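Local coordinates for protein phosphatase 2C (Toxoplasma gondii, PDB 3D8K), which probably removes phosphate from phosphoserine and phosphothreonine residues of other proteins, as a manganese-dependent phosphatase of the PP2C family, at residues C[18-23]-C[39-44]; C[168-173]-C[187-192]; C[159-164]-C[258-263]; C[301-306]-C[316-321]; C[205-210]-C[243-248]. One frame throughout, in Å; residues are numbered along the deposited sequence.

The five contacts join the two sheets, a covering helix and a peripheral lobe into one PP2C domain. Interactions 1, 2 and 3 reach the six-stranded sheet: interaction 1 at its edge hairpin, interaction 2 on strand 165-173 and interaction 3 at the opposite edge strand, 253-259. Interaction 2 also bridges to the eight-stranded sheet and touches interaction 3 through Ile168 and Ala259, their centres 20 Å apart. Interaction 4 lays a helix on the eight-stranded sheet. Interaction 5, its centre 43 Å from that of interaction 3, lies outside the sandwich. Along the chain, interactions 2 and 5 fall in turn within the loop closed by interaction 3, between interactions 1 and 4.

Interaction 1: C[18-23]-C[39-44]; sequences ATSRNR and EGMLRG
Ser20 and Arg21 meet Met41 and Arg43 at the open end of a beta hairpin, strands 22-26 and 35-41, which edges one sheet of the PP2C sandwich. Met41, a selenomethionine, leaves the backbone with CG anti to N (chi1 -177°), and its extended chain runs past the carbonyl of Ser20, with SE of Met41 3.2 Å from O of Ser20. Asn22 crosses the root of Met41 at a slant: its OD1 lies 3.5 Å from CB of Met41, while its ND2 sits 3.6 Å from CA of Gly40. The backbone joins there too, N of Met41 donating to O of Asn22 at 3.2 Å. Next along, Arg23 and Gly40 form a non-hydrogen-bonded antiparallel pair. Arg21 and Arg43 lie side by side, pointing the same way, but their closest separations are doubtful in the model. NH1 of Arg21 bonds to OG1 of Thr19 at 2.6 Å, and the backbone N of Arg43 is held by Asn75. At the far end OG of Ser20, turned anti to its backbone N, accepts a hydrogen bond from N of Gly44 at 3.3 Å.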
# COMPACT_ATOMS: atom_id res chain seq x y z
N ALA C 18 6.73 6.80 4.24
CA ALA C 18 6.10 5.66 3.57
C ALA C 18 5.22 4.94 4.57
O ALA C 18 4.02 4.73 4.35
CB ALA C 18 7.17 4.71 3.02
N THR C 19 5.80 4.53 5.69
CA THR C 19 4.99 3.90 6.70
C THR C 19 4.30 5.09 7.36
O THR C 19 4.66 6.23 7.06
CB THR C 19 5.85 3.16 7.71
OG1 THR C 19 5.06 2.88 8.87
CG2 THR C 19 7.08 3.97 8.07
N SER C 20 3.34 4.86 8.24
CA SER C 20 2.63 5.98 8.86
C SER C 20 3.25 6.74 10.02
O SER C 20 2.71 7.77 10.43
CB SER C 20 1.24 5.51 9.31
OG SER C 20 0.59 6.52 10.05
N ARG C 21 4.35 6.26 10.57
CA ARG C 21 4.92 6.95 11.71
C ARG C 21 6.43 7.05 11.75
O ARG C 21 7.14 6.34 11.06
CB ARG C 21 4.45 6.28 12.98
CG ARG C 21 3.43 5.20 12.74
CD ARG C 21 3.72 4.09 13.71
NE ARG C 21 5.05 3.56 13.46
CZ ARG C 21 5.40 2.97 12.33
NH1 ARG C 21 4.50 2.83 11.36
NH2 ARG C 21 6.65 2.54 12.15
N ASN C 22 6.89 7.95 12.61
CA ASN C 22 8.31 8.20 12.79
C ASN C 22 8.47 9.13 13.99
O ASN C 22 7.49 9.63 14.54
CB ASN C 22 8.89 8.88 11.55
CG ASN C 22 8.09 10.09 11.11
OD1 ASN C 22 7.15 9.97 10.31
ND2 ASN C 22 8.43 11.26 11.65
N ARG C 23 9.71 9.36 14.38
CA ARG C 23 10.05 10.24 15.48
C ARG C 23 11.54 10.45 15.31
O ARG C 23 12.30 9.50 15.35
CB ARG C 23 9.74 9.62 16.84
CG ARG C 23 9.74 8.10 16.88
CD ARG C 23 8.32 7.59 16.63
NE ARG C 23 8.20 6.14 16.62
CZ ARG C 23 8.80 5.32 15.76
NH1 ARG C 23 9.60 5.81 14.81
NH2 ARG C 23 8.58 4.01 15.83
N GLU C 39 10.49 16.18 14.85
CA GLU C 39 9.28 15.86 14.11
C GLU C 39 8.88 14.41 14.30
O GLU C 39 9.73 13.52 14.39
CB GLU C 39 9.50 16.15 12.62
CG GLU C 39 8.50 15.44 11.71
CD GLU C 39 7.58 16.39 10.99
OE1 GLU C 39 6.76 17.04 11.68
OE2 GLU C 39 7.67 16.49 9.75
N GLY C 40 7.57 14.18 14.36
CA GLY C 40 7.04 12.84 14.52
C GLY C 40 5.67 12.78 13.85
O GLY C 40 5.08 13.84 13.58
N MSE C 41 5.17 11.58 13.59
CA MSE C 41 3.87 11.41 12.95
C MSE C 41 3.07 10.27 13.59
O MSE C 41 3.40 9.09 13.42
CB MSE C 41 4.08 11.12 11.46
CG MSE C 41 2.80 10.98 10.66
SE MSE C 41 3.23 10.46 8.80
CE MSE C 41 1.37 10.04 8.21
N LEU C 42 2.04 10.61 14.34
CA LEU C 42 1.20 9.61 14.99
C LEU C 42 0.53 8.83 13.88
O LEU C 42 0.06 9.43 12.91
CB LEU C 42 0.12 10.27 15.84
CG LEU C 42 0.54 11.33 16.85
CD1 LEU C 42 -0.71 11.99 17.43
CD2 LEU C 42 1.42 10.68 17.93
N ARG C 43 0.44 7.51 14.01
CA ARG C 43 -0.20 6.75 12.95
C ARG C 43 -1.67 7.08 12.88
O ARG C 43 -2.29 7.45 13.88
CB ARG C 43 0.02 5.24 13.11
CG ARG C 43 -0.59 4.59 14.33
CD ARG C 43 -0.09 3.15 14.45
NE ARG C 43 1.25 3.06 15.02
CZ ARG C 43 2.07 2.01 14.88
NH1 ARG C 43 1.70 0.96 14.16
NH2 ARG C 43 3.26 2.02 15.47
N GLY C 44 -2.22 6.96 11.68
CA GLY C 44 -3.63 7.25 11.47
C GLY C 44 -3.91 8.73 11.60
O GLY C 44 -5.04 9.11 11.89

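Interaction 2: C[168-173]-C[187-192]; sequences IHVASL and IHLSTP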
# COMPACT_ATOMS: atom_id res chain seq x y z
N ILE C 168 -2.82 24.80 16.28
CA ILE C 168 -1.72 24.49 17.16
C ILE C 168 -2.14 24.18 18.57
O ILE C 168 -2.89 24.91 19.20
CB ILE C 168 -0.72 25.64 17.22
CG1 ILE C 168 -0.09 25.85 15.84
CG2 ILE C 168 0.33 25.35 18.28
CD1 ILE C 168 0.71 27.13 15.73
N HIS C 169 -1.64 23.05 19.07
CA HIS C 169 -1.89 22.63 20.44
C HIS C 169 -0.55 22.62 21.15
O HIS C 169 0.41 21.99 20.70
CB HIS C 169 -2.47 21.22 20.50
CG HIS C 169 -3.94 21.16 20.27
ND1 HIS C 169 -4.50 21.22 19.01
CD2 HIS C 169 -4.97 21.04 21.14
CE1 HIS C 169 -5.81 21.13 19.12
NE2 HIS C 169 -6.13 21.03 20.40
N VAL C 170 -0.47 23.33 22.25
CA VAL C 170 0.77 23.32 22.97
C VAL C 170 0.54 22.72 24.34
O VAL C 170 -0.34 23.15 25.08
CB VAL C 170 1.35 24.72 23.13
CG1 VAL C 170 2.66 24.64 23.92
CG2 VAL C 170 1.58 25.34 21.77
N ALA C 171 1.32 21.70 24.66
CA ALA C 171 1.25 21.03 25.95
C ALA C 171 2.53 21.42 26.66
O ALA C 171 3.54 20.76 26.48
CB ALA C 171 1.19 19.53 25.78
N SER C 172 2.49 22.50 27.44
CA SER C 172 3.68 22.96 28.16
C SER C 172 3.70 22.52 29.62
O SER C 172 2.69 22.56 30.32
CB SER C 172 3.80 24.49 28.10
OG SER C 172 3.03 25.12 29.11
N LEU C 173 4.89 22.12 30.07
CA LEU C 173 5.10 21.67 31.44
C LEU C 173 6.54 21.96 31.81
O LEU C 173 7.42 21.13 31.58
CB LEU C 173 4.85 20.16 31.54
CG LEU C 173 4.95 19.55 32.94
CD1 LEU C 173 3.71 19.92 33.75
CD2 LEU C 173 5.05 18.05 32.82
N ILE C 187 4.00 36.20 19.42
CA ILE C 187 2.98 35.89 20.41
C ILE C 187 3.27 34.61 21.17
O ILE C 187 3.59 33.58 20.57
CB ILE C 187 1.61 35.79 19.72
CG1 ILE C 187 0.75 36.96 20.15
CG2 ILE C 187 0.92 34.48 20.05
CD1 ILE C 187 -0.62 36.90 19.55
N HIS C 188 3.16 34.66 22.49
CA HIS C 188 3.42 33.50 23.33
C HIS C 188 2.29 32.48 23.29
O HIS C 188 1.11 32.83 23.15
CB HIS C 188 3.66 33.93 24.78
CG HIS C 188 4.89 34.76 24.96
ND1 HIS C 188 6.16 34.22 24.86
CD2 HIS C 188 5.06 36.08 25.18
CE1 HIS C 188 7.05 35.19 25.01
NE2 HIS C 188 6.41 36.33 25.20
N LEU C 189 2.66 31.21 23.42
CA LEU C 189 1.70 30.13 23.40
C LEU C 189 1.66 29.43 24.75
O LEU C 189 0.80 28.58 24.99
CB LEU C 189 2.06 29.14 22.30
CG LEU C 189 1.52 29.47 20.90
CD1 LEU C 189 1.34 30.99 20.72
CD2 LEU C 189 2.45 28.88 19.86
N SER C 190 2.59 29.80 25.62
CA SER C 190 2.66 29.18 26.93
C SER C 190 3.20 30.10 28.01
O SER C 190 3.85 31.09 27.73
CB SER C 190 3.52 27.92 26.87
OG SER C 190 4.86 28.23 26.48
N THR C 191 2.92 29.74 29.26
CA THR C 191 3.38 30.51 30.40
C THR C 191 4.37 29.63 31.16
O THR C 191 4.04 28.51 31.55
CB THR C 191 2.21 30.85 31.33
OG1 THR C 191 1.01 30.95 30.56
CG2 THR C 191 2.45 32.18 32.04
N PRO C 192 5.61 30.12 31.37
CA PRO C 192 6.58 29.29 32.09
C PRO C 192 6.19 29.00 33.54
O PRO C 192 5.56 29.82 34.22
CB PRO C 192 7.87 30.11 31.96
CG PRO C 192 7.37 31.53 31.94
CD PRO C 192 6.15 31.45 31.05
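The backbones carrying Val170 and Leu189 run in nearly the same direction, 16° apart, yet their CA atoms stay 6.9 Å from each other, so the two segments meet through side chains rather than as paired strands. This is the interior of the PP2C beta sandwich: 168-173 belongs to a strand of the six-stranded sheet, and 187-192 leaves an edge strand of the eight-stranded one. Ile168, Val170 and Ser172, every second residue of the strand, direct their CB atoms toward the opposing segment. Val170 and Leu189 cross at about a right angle. The CG2 branch of Val170, anti to the carbonyl carbon, does the touching, 3.9 Å from CB of Leu189 and only slightly farther from its CD2. That same CD2 methyl of Leu189 reaches CG2 of Ile168 at 4.4 Å, a looser contact, which spreads the leucine over two residues of the strand. Leu189 also packs on Phe257, and on Cys178 and Leu180 of strand 177-182, so that it touches strands of both sheets. Its backbone O accepts a hydrogen bond from the hydroxyl of Thr255. Farther along, two serines replace the aliphatic pairs. OG of Ser172 lies between its own backbone N and carbonyl carbon (chi1 85°), and this buried hydroxyl makes a weak hydrogen bond to the carboxylate of Asp253. Across the contact, the same OG of Ser172 rests against CB of Ser190 at 3.6 Å.

Interaction 3: C[159-164]-C[258-263]; sequences PRAAKG and FAYPGD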
# COMPACT_ATOMS: atom_id res chain seq x y z
N PRO C 159 -11.23 36.22 5.23
CA PRO C 159 -10.41 36.36 4.02
C PRO C 159 -9.10 35.62 4.18
O PRO C 159 -8.76 34.74 3.38
CB PRO C 159 -10.21 37.86 3.92
CG PRO C 159 -11.46 38.41 4.56
CD PRO C 159 -11.58 37.54 5.77
N ARG C 160 -8.36 36.00 5.21
CA ARG C 160 -7.08 35.39 5.51
C ARG C 160 -7.25 33.88 5.59
O ARG C 160 -8.13 33.36 6.30
CB ARG C 160 -6.55 35.91 6.84
CG ARG C 160 -6.57 37.42 6.96
CD ARG C 160 -6.68 37.80 8.43
NE ARG C 160 -5.44 38.29 9.02
CZ ARG C 160 -4.23 37.77 8.81
NH1 ARG C 160 -4.07 36.74 7.99
NH2 ARG C 160 -3.17 38.29 9.43
N ALA C 161 -6.41 33.16 4.86
CA ALA C 161 -6.48 31.72 4.83
C ALA C 161 -7.82 31.22 4.28
O ALA C 161 -8.71 30.77 5.03
CB ALA C 161 -6.23 31.17 6.22
N ALA C 162 -7.96 31.35 2.97
CA ALA C 162 -9.13 30.86 2.25
C ALA C 162 -8.52 29.57 1.73
O ALA C 162 -9.16 28.78 1.04
CB ALA C 162 -9.48 31.79 1.11
N LYS C 163 -7.24 29.39 2.07
CA LYS C 163 -6.46 28.23 1.70
C LYS C 163 -6.12 27.45 2.96
O LYS C 163 -5.16 26.68 3.00
CB LYS C 163 -5.18 28.64 0.97
CG LYS C 163 -5.37 28.99 -0.51
CD LYS C 163 -4.06 29.50 -1.14
CE LYS C 163 -4.13 29.58 -2.68
NZ LYS C 163 -3.92 28.27 -3.36
N GLY C 164 -6.92 27.68 4.01
CA GLY C 164 -6.73 26.96 5.26
C GLY C 164 -5.93 27.63 6.36
O GLY C 164 -5.32 28.67 6.17
N PHE C 258 -4.65 29.13 16.38
CA PHE C 258 -4.66 28.85 14.95
C PHE C 258 -3.64 29.80 14.35
O PHE C 258 -3.37 30.86 14.90
CB PHE C 258 -6.03 29.08 14.33
CG PHE C 258 -6.44 30.51 14.31
CD1 PHE C 258 -6.79 31.16 15.48
CD2 PHE C 258 -6.47 31.21 13.12
CE1 PHE C 258 -7.16 32.50 15.47
CE2 PHE C 258 -6.84 32.55 13.09
CZ PHE C 258 -7.19 33.20 14.28
N ALA C 259 -3.06 29.41 13.22
CA ALA C 259 -2.07 30.22 12.55
C ALA C 259 -2.36 30.18 11.08
O ALA C 259 -2.76 29.15 10.55
CB ALA C 259 -0.69 29.69 12.80
N TYR C 260 -2.14 31.31 10.42
CA TYR C 260 -2.39 31.41 9.00
C TYR C 260 -1.15 30.91 8.27
O TYR C 260 -0.07 30.90 8.85
CB TYR C 260 -2.65 32.88 8.65
CG TYR C 260 -3.95 33.45 9.19
CD1 TYR C 260 -5.17 32.95 8.77
CD2 TYR C 260 -3.96 34.54 10.07
CE1 TYR C 260 -6.38 33.50 9.22
CE2 TYR C 260 -5.15 35.11 10.52
CZ TYR C 260 -6.37 34.58 10.09
OH TYR C 260 -7.58 35.14 10.50
N PRO C 261 -1.30 30.44 7.02
CA PRO C 261 -0.13 29.96 6.28
C PRO C 261 0.80 31.17 6.15
O PRO C 261 0.33 32.30 5.96
CB PRO C 261 -0.72 29.53 4.95
CG PRO C 261 -2.03 29.01 5.34
CD PRO C 261 -2.54 30.03 6.34
N GLY C 262 2.10 30.94 6.26
CA GLY C 262 3.02 32.05 6.20
C GLY C 262 3.54 32.32 7.59
O GLY C 262 4.56 32.98 7.75
N ASP C 263 2.83 31.81 8.61
CA ASP C 263 3.26 31.99 9.99
C ASP C 263 4.35 30.96 10.36
O ASP C 263 4.53 29.96 9.65
CB ASP C 263 2.08 31.86 10.97
CG ASP C 263 1.08 33.03 10.87
OD1 ASP C 263 1.49 34.15 10.51
OD2 ASP C 263 -0.11 32.83 11.19
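OD2 of Asp263 is gripped twice, by the backbone N of Tyr260 at 2.7 Å and by a salt bridge from Arg126, and the turn it steadies is the one from which Tyr260 reaches Arg160. The N-H of Tyr260 meets that carboxylate oxygen on its anti side, tilted 35° out of the carboxylate plane, while N of Asp263 returns a bond to O of Tyr260 at 3.0 Å. Arg160 lies over the phenol ring. The arginine chain crosses the ring at about a right angle to the tyrosine side chain. Its CB makes a CH-pi contact, 3.7 Å from the centroid of the Tyr260 ring. Farther out the chain bends at chi3, and the guanidinium lies over the same face, toward CD2 and CE2, its plane 8° from that of the ring. The two flat groups are thus stacked nearly parallel with an offset, NH1 of Arg160 touching off-centre near CD2 of Tyr260. Ala161 comes from a different direction, its CB near the ring plane at the edge, 3.3 Å from CD1 of Tyr260. Asp158, just before the first segment, accepts the phenolic hydroxyl, which ties the tip of Tyr260 to the same loop that lies over its face. Pro261 adds a second point of contact, its CD 3.9 Å from CB of Ala161. With Pro261 and Gly262 at its corners, Gly262 at positive phi, this is a type II beta turn, here joining edge strand 253-259 of one sandwich sheet to strand 264-268 of the other.

Interaction 4: C[301-306]-C[316-321]; sequences KAMVVN and ISTFVR
Helix-on-sheet packing of the PP2C fold brings Met303 and Val304 of helix 296-309 against Ile316, Thr318 and Val320 of strand 316-322, the next element in the chain. The helix runs back over the strand, their axes 7.8 Å apart and their N-to-C directions 156° from each other. Ile316, Thr318 and Val320 face the helix, whereas Ser317 and Phe319 turn to the sheet's other side, where Phe319 meets His51 of the opposing sheet. Met303, a selenomethionine, spans Thr318 and Val320. It and Thr318 slide past each other in opposite directions, with CB of Met303 3.5 Å from CG2 of Thr318. Its chain is straight as far as SE and then bends at chi3 (71°), which puts the terminal CE back beside the threonine, 3.7 Å from the same CG2 of Thr318. At the bend, SE of Met303 lies 4.1 Å from CG2 of Val320. Val266 of the neighbouring strand touches both Met303 and Val320, which carries the apolar layer on to the next strand. Val304 passes near Ile316, whose CG2 approaches CA of Val304 at 4.3 Å. A polar group in this layer is the hydroxyl of Thr318, directed by its chi1 of 66° toward the helix. It is satisfied by a hydrogen bond to O of Ala300, and against this same OG1 of Thr318 lies the CG2 methyl of Val304, 3.5 Å away.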
# COMPACT_ATOMS: atom_id res chain seq x y z
N LYS C 301 19.58 28.22 14.08
CA LYS C 301 21.00 28.42 14.35
C LYS C 301 21.29 29.74 15.02
O LYS C 301 22.05 29.79 15.99
CB LYS C 301 21.81 28.36 13.06
CG LYS C 301 22.32 26.99 12.65
CD LYS C 301 23.15 27.13 11.38
CE LYS C 301 23.64 25.81 10.84
NZ LYS C 301 24.21 26.00 9.47
N ALA C 302 20.69 30.81 14.51
CA ALA C 302 20.92 32.13 15.07
C ALA C 302 20.58 32.17 16.56
O ALA C 302 21.34 32.70 17.38
CB ALA C 302 20.11 33.15 14.31
N MSE C 303 19.43 31.61 16.91
CA MSE C 303 19.01 31.57 18.30
C MSE C 303 20.07 30.96 19.22
O MSE C 303 20.27 31.41 20.35
CB MSE C 303 17.71 30.79 18.42
CG MSE C 303 16.54 31.56 17.91
SE MSE C 303 15.09 30.38 17.57
CE MSE C 303 14.64 29.97 19.44
N VAL C 304 20.75 29.92 18.71
CA VAL C 304 21.80 29.23 19.45
C VAL C 304 22.98 30.17 19.65
O VAL C 304 23.38 30.47 20.78
CB VAL C 304 22.26 27.97 18.70
CG1 VAL C 304 23.33 27.22 19.51
CG2 VAL C 304 21.07 27.06 18.41
N VAL C 305 23.54 30.64 18.55
CA VAL C 305 24.67 31.55 18.60
C VAL C 305 24.38 32.76 19.48
O VAL C 305 25.17 33.10 20.35
CB VAL C 305 25.04 32.03 17.20
CG1 VAL C 305 26.22 32.99 17.27
CG2 VAL C 305 25.39 30.85 16.33
N ASN C 306 23.23 33.38 19.24
CA ASN C 306 22.84 34.57 19.99
C ASN C 306 22.72 34.31 21.49
O ASN C 306 23.13 35.15 22.30
CB ASN C 306 21.52 35.10 19.45
CG ASN C 306 21.62 35.61 18.03
OD1 ASN C 306 20.61 35.80 17.36
ND2 ASN C 306 22.84 35.85 17.56
N ILE C 316 21.53 24.87 25.67
CA ILE C 316 20.66 25.59 24.73
C ILE C 316 20.13 24.75 23.56
O ILE C 316 20.88 24.07 22.86
CB ILE C 316 21.41 26.82 24.15
CG1 ILE C 316 21.88 27.72 25.29
CG2 ILE C 316 20.51 27.60 23.20
CD1 ILE C 316 22.81 28.83 24.84
N SER C 317 18.82 24.80 23.35
CA SER C 317 18.21 24.07 22.25
C SER C 317 17.10 24.88 21.62
O SER C 317 16.29 25.50 22.30
CB SER C 317 17.69 22.73 22.73
OG SER C 317 18.78 21.90 23.08
N THR C 318 17.06 24.87 20.29
CA THR C 318 16.07 25.64 19.57
C THR C 318 15.34 24.84 18.50
O THR C 318 15.84 23.82 17.99
CB THR C 318 16.72 26.88 18.92
OG1 THR C 318 17.65 26.46 17.92
CG2 THR C 318 17.46 27.68 19.98
N PHE C 319 14.14 25.31 18.17
CA PHE C 319 13.31 24.68 17.17
C PHE C 319 12.45 25.70 16.45
O PHE C 319 11.89 26.60 17.06
CB PHE C 319 12.40 23.63 17.80
CG PHE C 319 11.23 23.27 16.93
CD1 PHE C 319 11.36 22.35 15.90
CD2 PHE C 319 9.99 23.87 17.12
CE1 PHE C 319 10.28 22.05 15.08
CE2 PHE C 319 8.91 23.56 16.29
CZ PHE C 319 9.05 22.66 15.28
N VAL C 320 12.33 25.52 15.15
CA VAL C 320 11.53 26.41 14.35
C VAL C 320 10.78 25.67 13.28
O VAL C 320 11.32 24.78 12.63
CB VAL C 320 12.41 27.46 13.65
CG1 VAL C 320 11.58 28.25 12.63
CG2 VAL C 320 13.00 28.40 14.67
N ARG C 321 9.53 26.02 13.10
CA ARG C 321 8.74 25.41 12.05
C ARG C 321 8.02 26.49 11.26
O ARG C 321 7.51 27.46 11.80
CB ARG C 321 7.71 24.44 12.60
CG ARG C 321 6.76 24.04 11.50
CD ARG C 321 6.01 22.79 11.79
NE ARG C 321 5.16 22.45 10.66
CZ ARG C 321 4.25 21.49 10.70
NH1 ARG C 321 4.09 20.78 11.82
NH2 ARG C 321 3.52 21.22 9.63

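Interaction 5: C[205-210]-C[243-248]; sequences QAAGGV and LQQDLV. With SO4 (sulfate ion), chain G.
In the lobe that probably corresponds to the flap of PP2C phosphatases, Leu247 reaches from a loop to the chain that follows helix 198-206 and meets Ala207 and Gly209. The leucine root does not aim straight at its partners. Its CG stands anti to the carbonyl carbon (chi1 -61°), and the forked tip beyond brings both methyls to the other segment. CD2 of Leu247 sits between two groups, 3.6 Å from CB of Ala207 and 3.4 Å from N of Gly209. The second methyl, CD1 of Leu247, lies 3.5 Å from CA of Gly209, on the side where a glycine has no side chain to stand in its way. Gly208, at positive phi, leaves the helical course just before Gly209. On the more exposed flank, CG of Gln245 leans on the same CB of Ala207 at 3.9 Å, after which the glutamine chain bends at chi2. The loop is also tied to the helix by a polar link, O of Leu247 accepting from Arg203, while Leu220 and Phe235 pack on the leucine. Away from this contact, NE2 of Gln205 makes a weak 3.3 Å hydrogen bond to O1 of a sulfate, probably from the crystallisation liquor, that Arg201 also holds. Here the chain leaving a helix packs on an irregular loop through one leucine, in a lobe outside the central sandwich consistent with the PP2C flap.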
# COMPACT_ATOMS: atom_id res chain seq x y z
N GLN C 205 3.02 26.95 47.24
CA GLN C 205 3.09 27.41 48.62
C GLN C 205 1.85 27.13 49.46
O GLN C 205 1.92 27.02 50.69
CB GLN C 205 3.46 28.90 48.66
CG GLN C 205 4.98 29.08 48.51
CD GLN C 205 5.45 30.53 48.44
OE1 GLN C 205 6.62 30.82 48.63
NE2 GLN C 205 4.53 31.44 48.16
N ALA C 206 0.72 26.97 48.79
CA ALA C 206 -0.51 26.69 49.50
C ALA C 206 -0.59 25.19 49.70
O ALA C 206 -1.37 24.69 50.51
CB ALA C 206 -1.71 27.17 48.69
N ALA C 207 0.24 24.46 48.96
CA ALA C 207 0.24 23.01 49.06
C ALA C 207 1.20 22.53 50.15
O ALA C 207 1.26 21.34 50.46
CB ALA C 207 0.62 22.40 47.72
N GLY C 208 1.97 23.47 50.71
CA GLY C 208 2.91 23.13 51.76
C GLY C 208 4.37 23.13 51.36
O GLY C 208 5.24 23.20 52.21
N GLY C 209 4.64 23.04 50.07
CA GLY C 209 6.03 23.03 49.63
C GLY C 209 6.69 24.38 49.85
O GLY C 209 6.02 25.40 49.82
N VAL C 210 8.00 24.41 50.05
CA VAL C 210 8.65 25.69 50.26
C VAL C 210 9.82 25.96 49.32
O VAL C 210 10.66 25.09 49.07
CB VAL C 210 9.12 25.86 51.77
CG1 VAL C 210 8.46 24.83 52.64
CG2 VAL C 210 10.61 25.79 51.90
N LEU C 243 2.38 13.51 50.93
CA LEU C 243 2.09 14.67 50.11
C LEU C 243 0.89 14.25 49.32
O LEU C 243 1.01 13.50 48.36
CB LEU C 243 3.25 14.96 49.15
CG LEU C 243 4.23 16.08 49.52
CD1 LEU C 243 4.99 15.71 50.79
CD2 LEU C 243 5.18 16.30 48.35
N GLN C 244 -0.29 14.69 49.74
CA GLN C 244 -1.51 14.33 49.03
C GLN C 244 -1.78 15.36 47.94
O GLN C 244 -2.81 15.32 47.26
CB GLN C 244 -2.69 14.22 50.00
CG GLN C 244 -2.68 12.93 50.84
CD GLN C 244 -2.72 11.65 50.00
OE1 GLN C 244 -3.68 11.41 49.26
NE2 GLN C 244 -1.69 10.82 50.12
N GLN C 245 -0.84 16.27 47.79
CA GLN C 245 -0.93 17.32 46.79
C GLN C 245 0.40 17.32 46.07
O GLN C 245 1.45 17.33 46.72
CB GLN C 245 -1.11 18.67 47.47
CG GLN C 245 -1.87 19.66 46.65
CD GLN C 245 -3.33 19.67 47.04
OE1 GLN C 245 -4.20 19.29 46.27
NE2 GLN C 245 -3.59 20.12 48.27
N ASP C 246 0.39 17.29 44.74
CA ASP C 246 1.64 17.31 44.00
C ASP C 246 2.25 18.70 44.12
O ASP C 246 1.66 19.67 43.65
CB ASP C 246 1.40 17.00 42.52
CG ASP C 246 1.25 15.51 42.26
OD1 ASP C 246 0.98 15.13 41.09
OD2 ASP C 246 1.40 14.72 43.21
N LEU C 247 3.40 18.81 44.76
CA LEU C 247 4.03 20.11 44.87
C LEU C 247 4.53 20.42 43.46
O LEU C 247 4.27 21.48 42.92
CB LEU C 247 5.18 20.08 45.88
CG LEU C 247 4.80 19.72 47.32
CD1 LEU C 247 6.03 19.79 48.21
CD2 LEU C 247 3.73 20.66 47.85
N VAL C 248 5.23 19.46 42.86
CA VAL C 248 5.70 19.63 41.49
C VAL C 248 4.72 18.87 40.59
O VAL C 248 4.81 17.66 40.44
CB VAL C 248 7.11 19.03 41.28
CG1 VAL C 248 7.43 19.00 39.78
CG2 VAL C 248 8.15 19.86 42.03
S SO4 G . 3.63 35.26 47.20
O1 SO4 G . 3.38 34.52 48.44
O2 SO4 G . 3.14 36.65 47.36
O3 SO4 G . 5.07 35.28 46.93
O4 SO4 G . 2.92 34.60 46.10